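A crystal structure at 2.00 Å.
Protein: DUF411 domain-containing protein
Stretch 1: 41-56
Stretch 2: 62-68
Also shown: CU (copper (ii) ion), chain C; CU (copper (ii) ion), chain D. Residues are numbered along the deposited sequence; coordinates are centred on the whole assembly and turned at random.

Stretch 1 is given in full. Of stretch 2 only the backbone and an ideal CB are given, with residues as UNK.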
# COMPACT_ATOMS: atom_id res chain seq x y z
N VAL A 41 13.30 -4.46 3.64
CA VAL A 41 12.31 -4.53 2.57
C VAL A 41 11.97 -3.12 2.09
O VAL A 41 11.98 -2.83 0.89
CB VAL A 41 11.04 -5.28 3.04
CG1 VAL A 41 9.94 -5.13 1.99
CG2 VAL A 41 11.34 -6.76 3.27
N LYS A 42 11.72 -2.21 3.03
CA LYS A 42 11.27 -0.89 2.64
C LYS A 42 12.41 -0.11 1.99
O LYS A 42 12.21 0.57 0.97
CB LYS A 42 10.72 -0.14 3.85
CG LYS A 42 9.34 -0.64 4.34
CD LYS A 42 8.78 0.35 5.36
CE LYS A 42 7.86 -0.36 6.35
NZ LYS A 42 6.80 -1.15 5.64
N SER A 43 13.62 -0.20 2.56
CA SER A 43 14.72 0.57 2.00
C SER A 43 15.14 0.04 0.64
O SER A 43 15.52 0.82 -0.23
CB SER A 43 15.91 0.58 2.96
OG SER A 43 16.57 -0.66 2.91
N ARG A 44 15.05 -1.27 0.42
CA ARG A 44 15.40 -1.78 -0.91
C ARG A 44 14.38 -1.36 -1.96
O ARG A 44 14.75 -1.17 -3.13
CB ARG A 44 15.54 -3.29 -0.87
CG ARG A 44 16.86 -3.72 -0.25
CD ARG A 44 16.92 -5.22 0.00
NE ARG A 44 18.05 -5.54 0.88
CZ ARG A 44 18.52 -6.76 1.08
NH1 ARG A 44 17.98 -7.80 0.47
NH2 ARG A 44 19.54 -6.94 1.90
N LEU A 45 13.12 -1.20 -1.58
CA LEU A 45 12.10 -0.78 -2.53
C LEU A 45 12.07 0.73 -2.72
O LEU A 45 11.41 1.21 -3.64
CB LEU A 45 10.73 -1.29 -2.06
CG LEU A 45 10.50 -2.80 -2.23
CD1 LEU A 45 9.35 -3.27 -1.37
CD2 LEU A 45 10.21 -3.13 -3.69
N GLY A 46 12.76 1.48 -1.86
CA GLY A 46 12.75 2.92 -1.96
C GLY A 46 11.60 3.61 -1.28
O GLY A 46 11.24 4.73 -1.66
N VAL A 47 11.00 2.99 -0.26
CA VAL A 47 9.93 3.65 0.47
C VAL A 47 10.55 4.75 1.32
O VAL A 47 11.40 4.45 2.16
CB VAL A 47 9.15 2.67 1.36
CG1 VAL A 47 8.04 3.43 2.12
CG2 VAL A 47 8.61 1.48 0.53
N PRO A 48 10.13 6.01 1.17
CA PRO A 48 10.74 7.08 1.97
C PRO A 48 10.49 6.89 3.46
O PRO A 48 9.41 6.49 3.89
CB PRO A 48 10.05 8.35 1.46
CG PRO A 48 9.51 7.96 0.10
CD PRO A 48 9.08 6.54 0.29
N TYR A 49 11.52 7.25 4.22
CA TYR A 49 11.60 7.13 5.67
C TYR A 49 10.27 7.36 6.39
O TYR A 49 9.71 6.42 6.98
CB TYR A 49 12.69 8.11 6.13
CG TYR A 49 13.01 8.07 7.60
CD1 TYR A 49 13.37 6.88 8.22
CD2 TYR A 49 12.98 9.23 8.36
CE1 TYR A 49 13.67 6.84 9.58
CE2 TYR A 49 13.28 9.21 9.71
CZ TYR A 49 13.62 8.02 10.32
OH TYR A 49 13.92 8.00 11.66
N SER A 50 9.71 8.57 6.33
CA SER A 50 8.48 8.86 7.06
C SER A 50 7.23 8.65 6.21
O SER A 50 6.22 9.34 6.41
CB SER A 50 8.51 10.29 7.62
OG SER A 50 8.07 11.20 6.62
N MSE A 51 7.30 7.69 5.31
CA MSE A 51 6.12 7.36 4.50
C MSE A 51 5.79 5.89 4.76
O MSE A 51 4.95 5.39 4.08
CB MSE A 51 6.42 7.61 3.03
CG MSE A 51 5.57 8.71 2.46
SE MSE A 51 5.95 9.11 0.61
CE MSE A 51 6.17 11.03 0.55
N GLY A 52 6.47 5.28 5.72
CA GLY A 52 6.25 3.88 6.02
C GLY A 52 4.91 3.62 6.67
O GLY A 52 4.26 4.49 7.25
N SER A 53 4.49 2.36 6.60
CA SER A 53 3.22 1.95 7.15
C SER A 53 3.46 0.57 7.75
O SER A 53 4.60 0.19 8.02
CB SER A 53 2.13 2.01 6.07
OG SER A 53 0.84 1.76 6.59
N CYS A 54 2.38 -0.20 7.93
CA CYS A 54 2.42 -1.50 8.60
C CYS A 54 2.68 -2.67 7.65
O CYS A 54 2.89 -3.81 8.11
CB CYS A 54 1.09 -1.71 9.33
SG CYS A 54 -0.31 -1.30 8.21
N HIS A 55 2.61 -2.45 6.34
CA HIS A 55 2.88 -3.53 5.39
C HIS A 55 3.38 -2.91 4.09
O HIS A 55 3.16 -1.73 3.83
CB HIS A 55 1.63 -4.39 5.14
CG HIS A 55 0.52 -3.64 4.46
ND1 HIS A 55 -0.64 -3.27 5.10
CD2 HIS A 55 0.39 -3.19 3.18
CE1 HIS A 55 -1.43 -2.62 4.26
NE2 HIS A 55 -0.82 -2.54 3.09
N THR A 56 4.03 -3.73 3.26
CA THR A 56 4.55 -3.28 1.97
C THR A 56 4.19 -4.32 0.93
O THR A 56 4.58 -5.48 1.06
CB THR A 56 6.07 -3.08 2.01
OG1 THR A 56 6.43 -2.20 3.08
CG2 THR A 56 6.55 -2.48 0.68
N UNK A 62 6.44 -2.26 -8.63
CA UNK A 62 6.20 -1.03 -7.89
C UNK A 62 5.73 -1.35 -6.47
O UNK A 62 5.07 -2.37 -6.24
CB UNK A 62 5.17 -0.16 -8.61
N UNK A 63 6.07 -0.48 -5.51
CA UNK A 63 5.69 -0.74 -4.12
C UNK A 63 4.34 -0.11 -3.79
O UNK A 63 3.94 0.91 -4.36
CB UNK A 63 6.76 -0.21 -3.17
N UNK A 64 3.64 -0.73 -2.85
CA UNK A 64 2.32 -0.31 -2.39
C UNK A 64 2.46 -0.28 -0.87
O UNK A 64 2.49 -1.33 -0.23
CB UNK A 64 1.20 -1.24 -2.86
N UNK A 65 2.62 0.91 -0.30
CA UNK A 65 2.93 1.06 1.11
C UNK A 65 1.65 1.38 1.86
O UNK A 65 1.01 2.41 1.62
CB UNK A 65 3.98 2.15 1.33
N UNK A 66 1.25 0.49 2.76
CA UNK A 66 0.09 0.79 3.56
C UNK A 66 -1.26 0.51 2.90
O UNK A 66 -1.39 -0.24 1.91
CB UNK A 66 0.15 2.26 3.97
N UNK A 67 -2.28 1.11 3.49
CA UNK A 67 -3.68 0.78 3.18
C UNK A 67 -4.17 1.54 1.93
O UNK A 67 -5.13 2.31 1.98
CB UNK A 67 -4.58 1.11 4.38
N UNK A 68 -3.50 1.29 0.81
CA UNK A 68 -3.89 1.89 -0.48
C UNK A 68 -5.14 1.19 -1.01
O UNK A 68 -5.17 -0.05 -1.08
CB UNK A 68 -2.75 1.79 -1.50
CU CU C . -0.55 -3.34 7.29
CU CU D . -2.43 -1.87 8.85

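Position 62 opens the strand with its CA-to-CB bond pointing away from stretch 1, and nothing of that stretch lies within reach of the CB. The contact sets no rule here, and many residues would serve; the deposited one is Lys62, extended along its whole length.

Position 63 points toward stretch 1, where Leu45 CB, Val47 CG2 and Thr56 CG2 all lie within 4.5 Å of the ideal CB. An apolar pocket at the end of a helix suits leucine, isoleucine, methionine or an aromatic. The deposited Phe63 fills it. Val47 CG2 sits over one ring face, 3.9 Å from the centroid of the Phe63 ring, and Leu45 CB packs 4.2 Å from Phe63 CB, while Pro48 CD borders the far end of the ring.

Position 64 turns sideways, with no atom of stretch 1 near its CB; a beta-branched residue would suit the extended backbone, and Val64 is found. Its carbonyl does more than its side chain here: Val64 O receives a CA-H...O contact from Thr56 CA at 3.6 Å.

Position 65 pairs with Thr56 in an antiparallel, non-hydrogen-bonded bridge, so their side chains share a face of the sheet. Nearby wait the ammonium of Lys42, the hydroxyl of Thr56 and the amide of Ser53. Such a cluster of donors calls for an acceptor, preferably an anion; glutamate has the reach, and glutamine could meet some of the demand. Glu65 answers with both oxygens. Its OE2 forms a salt bridge with Lys42 NZ (2.8 Å) and accepts from Ser53 N (2.7 Å); its OE1 accepts from Thr56 OG1 (2.7 Å). Lys42 NZ also donates to Thr56 OG1, at 2.8 Å, closing the network.

At position 66, phi is positive and psi is -163°, and an ideal CB would lie 2.8 Å from Ser53 OG, a clash, besides jamming against the preceding carbonyl. Only glycine suits. Gly66 lays its CA over a face of the His55 ring, its N donates to His55 O (3.1 Å), and Gly66 O accepts a weak bond from His55 NE2 (2.6 Å).

Position 67 points sideways, but a copper ion already held by Cys54 SG lies within side-chain range. The ideal CB lies 5.8 Å from CU of chain D, too far for cysteine to bridge; histidine has the reach through NE2. The deposited His67 binds it through NE2 at 2.1 Å from CU of chain D, and its ring face receives the edge of His55, whose ND1 binds the other copper.

Position 68 touches nothing in stretch 1, which leaves the choice open; Val68 occupies it.

Stretch 2, residues 62-68: KFVEGHV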
# COMPACT_ATOMS: atom_id res chain seq x y z
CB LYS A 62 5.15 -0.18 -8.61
CG LYS A 62 5.44 -0.01 -10.11
CD LYS A 62 4.47 0.97 -10.74
CE LYS A 62 4.85 1.24 -12.21
NZ LYS A 62 4.00 2.34 -12.71
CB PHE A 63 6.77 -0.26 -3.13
CG PHE A 63 6.96 1.25 -3.06
CD1 PHE A 63 6.06 2.06 -2.38
CD2 PHE A 63 8.10 1.83 -3.62
CE1 PHE A 63 6.26 3.42 -2.30
CE2 PHE A 63 8.31 3.19 -3.54
CZ PHE A 63 7.40 3.98 -2.88
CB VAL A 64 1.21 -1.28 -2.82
CG1 VAL A 64 -0.15 -0.83 -2.25
CG2 VAL A 64 1.15 -1.40 -4.39
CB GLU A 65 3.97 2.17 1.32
CG GLU A 65 4.42 2.32 2.77
CD GLU A 65 5.25 1.14 3.27
OE1 GLU A 65 5.64 0.32 2.41
OE2 GLU A 65 5.50 1.01 4.51
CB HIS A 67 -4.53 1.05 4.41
CG HIS A 67 -4.27 0.08 5.52
ND1 HIS A 67 -5.00 -1.08 5.68
CD2 HIS A 67 -3.32 0.05 6.48
CE1 HIS A 67 -4.53 -1.77 6.70
NE2 HIS A 67 -3.50 -1.12 7.20
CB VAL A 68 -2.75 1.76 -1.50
CG1 VAL A 68 -3.16 2.43 -2.82
CG2 VAL A 68 -1.41 2.36 -0.97
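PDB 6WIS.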